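Local structure of major allergen Alt a 1 subunit (4AUD) at residues A[29-34]-A[52-57]; A[17-22]-A[112-117]. The protein is a secreted major allergen of the mould Alternaria alternata that may bind and inhibit the beta-glucanase activity of host plant thaumatin-like proteins. The protein carries 1 engineered substitution. One frame throughout, in Å; residues are numbered along the deposited sequence.

Contact 1: A[29-34]-A[52-57]; sequences NSLGFN and DKMEDH. Engineered in segment 52-57: Met54 (natural residue Leu).
Beside strand 30-36, the backbone of Asn29 passes close to the loop 52-57, the CA atoms of Asn29 and Lys53 lying 4.9 Å apart, before the two segments part and the strand runs on into the sheet. The side chain that spans the gap is the engineered Met54, present as selenomethionine. Its SE sits over the face of the peptide link between Asn29 and Ser30, almost directly above the nitrogen, with SE 3.6 Å from Ser30 N. An extended chi2 (-172°) carries SE out to this link, and the bend at chi3 (72°) then swings CE away from it. Strand 30-36 runs between strands 12-22 and 44-50 in the antiparallel sheet of this Alt a 1 family fold, and the loop that follows strand 44-50 doubles back across Asn29 and Ser30. Met54 also packs on Ala49 of strand 44-50. Deeper in, Leu31 points toward the loop and its CD1 branch meets Met54 SE at 4.2 Å, an apolar contact between two buried side chains. Ser30 turns its CB the other way. Nearer the surface, Asn29 CB rests against the carbonyl of Asp52, 3.4 Å from its O atom.

Contact 2: A[17-22]-A[112-117]; sequences EFYGRK and VCQGVA
The guanidinium of Arg21 lies across Val112, whose CG2 methyl sits 3.5 Å above one face of the group, displaced toward its rim. The Phe18 ring turns its edge to the partner strand: Gly115 N lies in the ring plane, 3.6 Å from Phe18 CD2. Tyr19 meets its neighbours at a slant, with Tyr19 CE2 3.6 Å from Gln114 NE2; the two side chains run alongside each other in the same direction, ring and amide planes 70° apart. Val112 thus has each methyl engaged, CG2 with Arg21 and CG1 with Tyr19; Val112 CG1 lies 3.9 Å from Tyr19 CZ. The bend of Arg21 at chi2 (81°) brings its chain from CD onward against that CG2 branch. The other end of the guanidinium is held by a salt bridge to Asp110, while Gln114 OE1 accepts from Arg102.

The segments are neighbouring antiparallel strands, the first and last of the chain, paired in the interior of the sheet, with strand 30-36 beyond the one and strand 90-103 beyond the other. Gly20 and Cys113 form a hydrogen-bonded pair, with Cys113 N 2.9 Å from Gly20 O and Gly20 N 3.1 Å from Cys113 O; Tyr19-Gln114 and Arg21-Val112 are the non-hydrogen-bonded pairs on either side. Farther along, Gly115 N donates to Phe18 O at 3.0 Å.

Tyr19, Arg21, Val112 and Gln114 share one face of the sheet. Cys113 points to the opposite face, where Gly20 brings no side chain beside it and its SG is tied by a disulfide to Cys101 on strand 90-103. The extended Lys22 chain passes this sulfur, with CE 4.0 Å from Cys113 SG.

In the fold
From the N terminus the chain first lays down strand 12-22, which supplies 17-22 of contact 2, then turns back into strand 30-36. After strand 44-50 the loop 52-57 returns to the beginning of segment 29-34, and contact 1 closes a short loop of 17 intervening residues. Contact 2 closes much later, when the last strand, 111-126, reaches strand 12-22 after 89 residues; contact 1 is nested within this larger loop. The contacts meet where strands 12-22 and 30-36 lie side by side, through probable backbone hydrogen bonds from Tyr19 to Gly32 and from Asn29 to Arg21. Strand 12-22 therefore joins the early and late strands of one antiparallel sheet.

Contact 1: A[29-34]-A[52-57]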
loop_
_atom_site.group_PDB
_atom_site.type_symbol
_atom_site.label_atom_id
_atom_site.label_comp_id
_atom_site.label_asym_id
_atom_site.label_seq_id
_atom_site.Cartn_x
_atom_site.Cartn_y
_atom_site.Cartn_z
ATOM N N ASN A 29 -11.264 10.212 28.482
ATOM C CA ASN A 29 -12.339 11.097 28.911
ATOM C C ASN A 29 -12.516 12.183 27.851
ATOM O O ASN A 29 -13.290 13.132 28.006
ATOM C CB ASN A 29 -12.056 11.682 30.301
ATOM C CG ASN A 29 -11.058 12.845 30.275
ATOM O OD1 ASN A 29 -10.230 12.960 29.372
ATOM N ND2 ASN A 29 -11.135 13.708 31.283
ATOM N N SER A 30 -11.773 12.023 26.762
ATOM C CA SER A 30 -11.834 12.948 25.624
ATOM C C SER A 30 -11.245 12.270 24.379
ATOM O O SER A 30 -10.238 11.564 24.484
ATOM C CB SER A 30 -11.068 14.225 25.952
ATOM O OG SER A 30 -10.930 15.028 24.805
ATOM N N LEU A 31 -11.894 12.441 23.223
ATOM C CA LEU A 31 -11.398 11.874 21.961
ATOM C C LEU A 31 -11.804 12.724 20.778
ATOM O O LEU A 31 -12.890 13.294 20.752
ATOM C CB LEU A 31 -11.923 10.470 21.706
ATOM C CG LEU A 31 -11.384 9.246 22.427
ATOM C CD1 LEU A 31 -12.337 8.093 22.175
ATOM C CD2 LEU A 31 -9.975 8.893 21.964
ATOM N N GLY A 32 -10.941 12.771 19.772
ATOM C CA GLY A 32 -11.202 13.602 18.615
ATOM C C GLY A 32 -10.228 13.416 17.470
ATOM O O GLY A 32 -9.132 12.884 17.636
ATOM N N PHE A 33 -10.646 13.863 16.295
ATOM C CA PHE A 33 -9.815 13.787 15.115
ATOM C C PHE A 33 -10.385 14.735 14.073
ATOM O O PHE A 33 -11.451 15.323 14.254
ATOM C CB PHE A 33 -9.827 12.368 14.584
ATOM C CG PHE A 33 -11.204 11.826 14.413
ATOM C CD1 PHE A 33 -11.909 12.054 13.245
ATOM C CD2 PHE A 33 -11.814 11.116 15.440
ATOM C CE1 PHE A 33 -13.201 11.568 13.099
ATOM C CE2 PHE A 33 -13.109 10.625 15.308
ATOM C CZ PHE A 33 -13.808 10.856 14.136
ATOM N N ASN A 34 -9.668 14.867 12.970
ATOM C CA ASN A 34 -10.068 15.769 11.925
ATOM C C ASN A 34 -10.457 15.002 10.685
ATOM O O ASN A 34 -9.849 13.977 10.357
ATOM C CB ASN A 34 -8.920 16.707 11.597
ATOM C CG ASN A 34 -9.300 17.725 10.569
ATOM O OD1 ASN A 34 -8.953 17.603 9.383
ATOM N ND2 ASN A 34 -10.051 18.730 11.002
ATOM N N ASP A 52 -17.178 11.666 31.239
ATOM C CA ASP A 52 -16.465 11.518 32.500
ATOM C C ASP A 52 -15.461 10.380 32.386
ATOM O O ASP A 52 -14.268 10.560 32.661
ATOM C CB ASP A 52 -17.447 11.264 33.641
ATOM C CG ASP A 52 -18.446 12.397 33.819
ATOM O OD1 ASP A 52 -18.325 13.427 33.120
ATOM O OD2 ASP A 52 -19.335 12.269 34.689
ATOM N N LYS A 53 -15.971 9.222 31.969
ATOM C CA LYS A 53 -15.172 8.070 31.546
ATOM C C LYS A 53 -15.800 7.517 30.284
ATOM O O LYS A 53 -16.907 7.020 30.320
ATOM C CB LYS A 53 -15.189 6.950 32.595
ATOM C CG LYS A 53 -14.511 7.296 33.901
ATOM C CD LYS A 53 -14.515 6.127 34.859
ATOM C CE LYS A 53 -13.999 6.555 36.224
ATOM N NZ LYS A 53 -13.944 5.445 37.225
HETATM N N MSE A 54 -15.098 7.580 29.165
HETATM C CA MSE A 54 -15.640 7.028 27.931
HETATM C C MSE A 54 -15.466 5.524 27.830
HETATM O O MSE A 54 -14.478 4.974 28.294
HETATM C CB MSE A 54 -14.987 7.702 26.747
HETATM C CG MSE A 54 -15.042 9.222 26.840
HETATM SE SE MSE A 54 -14.424 10.109 25.215
HETATM C CE MSE A 54 -15.931 9.693 24.072
ATOM N N GLU A 55 -16.443 4.869 27.217
ATOM C CA GLU A 55 -16.420 3.426 27.020
ATOM C C GLU A 55 -16.033 3.098 25.582
ATOM O O GLU A 55 -16.389 3.825 24.655
ATOM C CB GLU A 55 -17.809 2.843 27.294
ATOM C CG GLU A 55 -18.411 3.204 28.645
ATOM C CD GLU A 55 -19.904 2.883 28.726
ATOM O OE1 GLU A 55 -20.315 1.813 28.213
ATOM O OE2 GLU A 55 -20.671 3.705 29.291
ATOM N N ASP A 56 -15.312 1.998 25.391
ATOM C CA ASP A 56 -15.081 1.488 24.040
ATOM C C ASP A 56 -16.404 1.036 23.429
ATOM O O ASP A 56 -17.361 0.747 24.153
ATOM C CB ASP A 56 -14.070 0.335 24.044
ATOM C CG ASP A 56 -12.669 0.778 24.468
ATOM O OD1 ASP A 56 -12.363 2.000 24.428
ATOM O OD2 ASP A 56 -11.867 -0.109 24.835
ATOM N N HIS A 57 -16.467 1.003 22.102
ATOM C CA HIS A 57 -17.626 0.434 21.415
ATOM C C HIS A 57 -18.955 1.050 21.841
ATOM O O HIS A 57 -19.919 0.346 22.125
ATOM C CB HIS A 57 -17.661 -1.073 21.627
ATOM C CG HIS A 57 -16.363 -1.735 21.327
ATOM N ND1 HIS A 57 -15.804 -2.700 22.140
ATOM C CD2 HIS A 57 -15.492 -1.547 20.311
ATOM C CE1 HIS A 57 -14.652 -3.088 21.628
ATOM N NE2 HIS A 57 -14.438 -2.404 20.518
#

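Contact 2: A[17-22]-A[112-117]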
loop_
_atom_site.group_PDB
_atom_site.type_symbol
_atom_site.label_atom_id
_atom_site.label_comp_id
_atom_site.label_asym_id
_atom_site.label_seq_id
_atom_site.Cartn_x
_atom_site.Cartn_y
_atom_site.Cartn_z
ATOM N N GLU A 17 -4.922 13.969 12.756
ATOM C CA GLU A 17 -4.914 14.718 14.013
ATOM C C GLU A 17 -5.692 14.049 15.139
ATOM O O GLU A 17 -6.365 14.718 15.915
ATOM C CB GLU A 17 -5.441 16.133 13.801
ATOM C CG GLU A 17 -4.604 16.974 12.873
ATOM C CD GLU A 17 -5.367 18.175 12.330
ATOM O OE1 GLU A 17 -6.262 18.680 13.048
ATOM O OE2 GLU A 17 -5.077 18.600 11.182
ATOM N N PHE A 18 -5.593 12.727 15.225
ATOM C CA PHE A 18 -6.194 11.983 16.317
ATOM C C PHE A 18 -5.652 12.451 17.663
ATOM O O PHE A 18 -4.438 12.627 17.812
ATOM C CB PHE A 18 -5.900 10.490 16.156
ATOM C CG PHE A 18 -6.318 9.659 17.336
ATOM C CD1 PHE A 18 -7.661 9.381 17.566
ATOM C CD2 PHE A 18 -5.376 9.172 18.226
ATOM C CE1 PHE A 18 -8.053 8.617 18.653
ATOM C CE2 PHE A 18 -5.760 8.408 19.338
ATOM C CZ PHE A 18 -7.099 8.128 19.545
ATOM N N TYR A 19 -6.556 12.620 18.637
ATOM C CA TYR A 19 -6.236 13.126 19.982
ATOM C C TYR A 19 -7.157 12.551 21.043
ATOM O O TYR A 19 -8.372 12.652 20.931
ATOM C CB TYR A 19 -6.367 14.649 20.028
ATOM C CG TYR A 19 -5.740 15.328 21.237
ATOM C CD1 TYR A 19 -6.392 15.355 22.472
ATOM C CD2 TYR A 19 -4.508 15.977 21.131
ATOM C CE1 TYR A 19 -5.820 15.991 23.582
ATOM C CE2 TYR A 19 -3.931 16.621 22.225
ATOM C CZ TYR A 19 -4.589 16.624 23.449
ATOM O OH TYR A 19 -4.010 17.264 24.531
ATOM N N GLY A 20 -6.573 11.962 22.083
ATOM C CA GLY A 20 -7.331 11.473 23.223
ATOM C C GLY A 20 -6.622 11.792 24.528
ATOM O O GLY A 20 -5.410 12.014 24.528
ATOM N N ARG A 21 -7.366 11.832 25.634
ATOM C CA ARG A 21 -6.777 12.049 26.963
ATOM C C ARG A 21 -7.138 10.880 27.872
ATOM O O ARG A 21 -8.319 10.534 28.003
ATOM C CB ARG A 21 -7.279 13.361 27.580
ATOM C CG ARG A 21 -6.472 13.899 28.765
ATOM C CD ARG A 21 -5.240 14.649 28.251
ATOM N NE ARG A 21 -4.477 15.328 29.296
ATOM C CZ ARG A 21 -4.051 16.579 29.198
ATOM N NH1 ARG A 21 -4.325 17.282 28.107
ATOM N NH2 ARG A 21 -3.360 17.134 30.185
ATOM N N LYS A 22 -6.120 10.260 28.473
ATOM C CA LYS A 22 -6.333 9.256 29.508
ATOM C C LYS A 22 -5.946 9.867 30.842
ATOM O O LYS A 22 -4.769 9.866 31.204
ATOM C CB LYS A 22 -5.480 8.035 29.249
ATOM C CG LYS A 22 -5.787 7.304 27.976
ATOM C CD LYS A 22 -4.797 6.165 27.834
ATOM C CE LYS A 22 -5.081 5.297 26.635
ATOM N NZ LYS A 22 -4.195 4.107 26.698
ATOM N N VAL A 112 -1.536 11.725 27.334
ATOM C CA VAL A 112 -2.019 12.304 26.078
ATOM C C VAL A 112 -1.683 11.368 24.922
ATOM O O VAL A 112 -0.543 10.936 24.780
ATOM C CB VAL A 112 -1.369 13.694 25.807
ATOM C CG1 VAL A 112 -1.677 14.162 24.410
ATOM C CG2 VAL A 112 -1.869 14.715 26.791
ATOM N N CYS A 113 -2.681 11.057 24.102
ATOM C CA CYS A 113 -2.499 10.201 22.930
ATOM C C CYS A 113 -2.610 10.979 21.621
ATOM O O CYS A 113 -3.545 11.751 21.425
ATOM C CB CYS A 113 -3.509 9.047 22.942
ATOM S SG CYS A 113 -3.100 7.776 24.152
ATOM N N GLN A 114 -1.653 10.767 20.725
ATOM C CA GLN A 114 -1.627 11.439 19.435
ATOM C C GLN A 114 -1.550 10.404 18.329
ATOM O O GLN A 114 -0.814 9.426 18.452
ATOM C CB GLN A 114 -0.383 12.315 19.333
ATOM C CG GLN A 114 -0.649 13.783 19.113
ATOM C CD GLN A 114 -0.154 14.642 20.260
ATOM O OE1 GLN A 114 0.852 14.326 20.914
ATOM N NE2 GLN A 114 -0.862 15.734 20.518
ATOM N N GLY A 115 -2.287 10.629 17.245
ATOM C CA GLY A 115 -2.116 9.855 16.031
ATOM C C GLY A 115 -0.714 10.006 15.456
ATOM O O GLY A 115 -0.095 11.068 15.562
ATOM N N VAL A 116 -0.208 8.937 14.854
ATOM C CA VAL A 116 1.089 8.979 14.201
ATOM C C VAL A 116 0.997 8.638 12.715
ATOM O O VAL A 116 2.015 8.501 12.048
ATOM C CB VAL A 116 2.082 8.013 14.870
ATOM C CG1 VAL A 116 2.267 8.381 16.324
ATOM C CG2 VAL A 116 1.602 6.565 14.737
ATOM N N ALA A 117 -0.218 8.501 12.198
ATOM C CA ALA A 117 -0.406 8.129 10.798
ATOM C C ALA A 117 -1.781 8.548 10.316
ATOM O O ALA A 117 -2.758 8.389 11.028
ATOM C CB ALA A 117 -0.215 6.613 10.605
#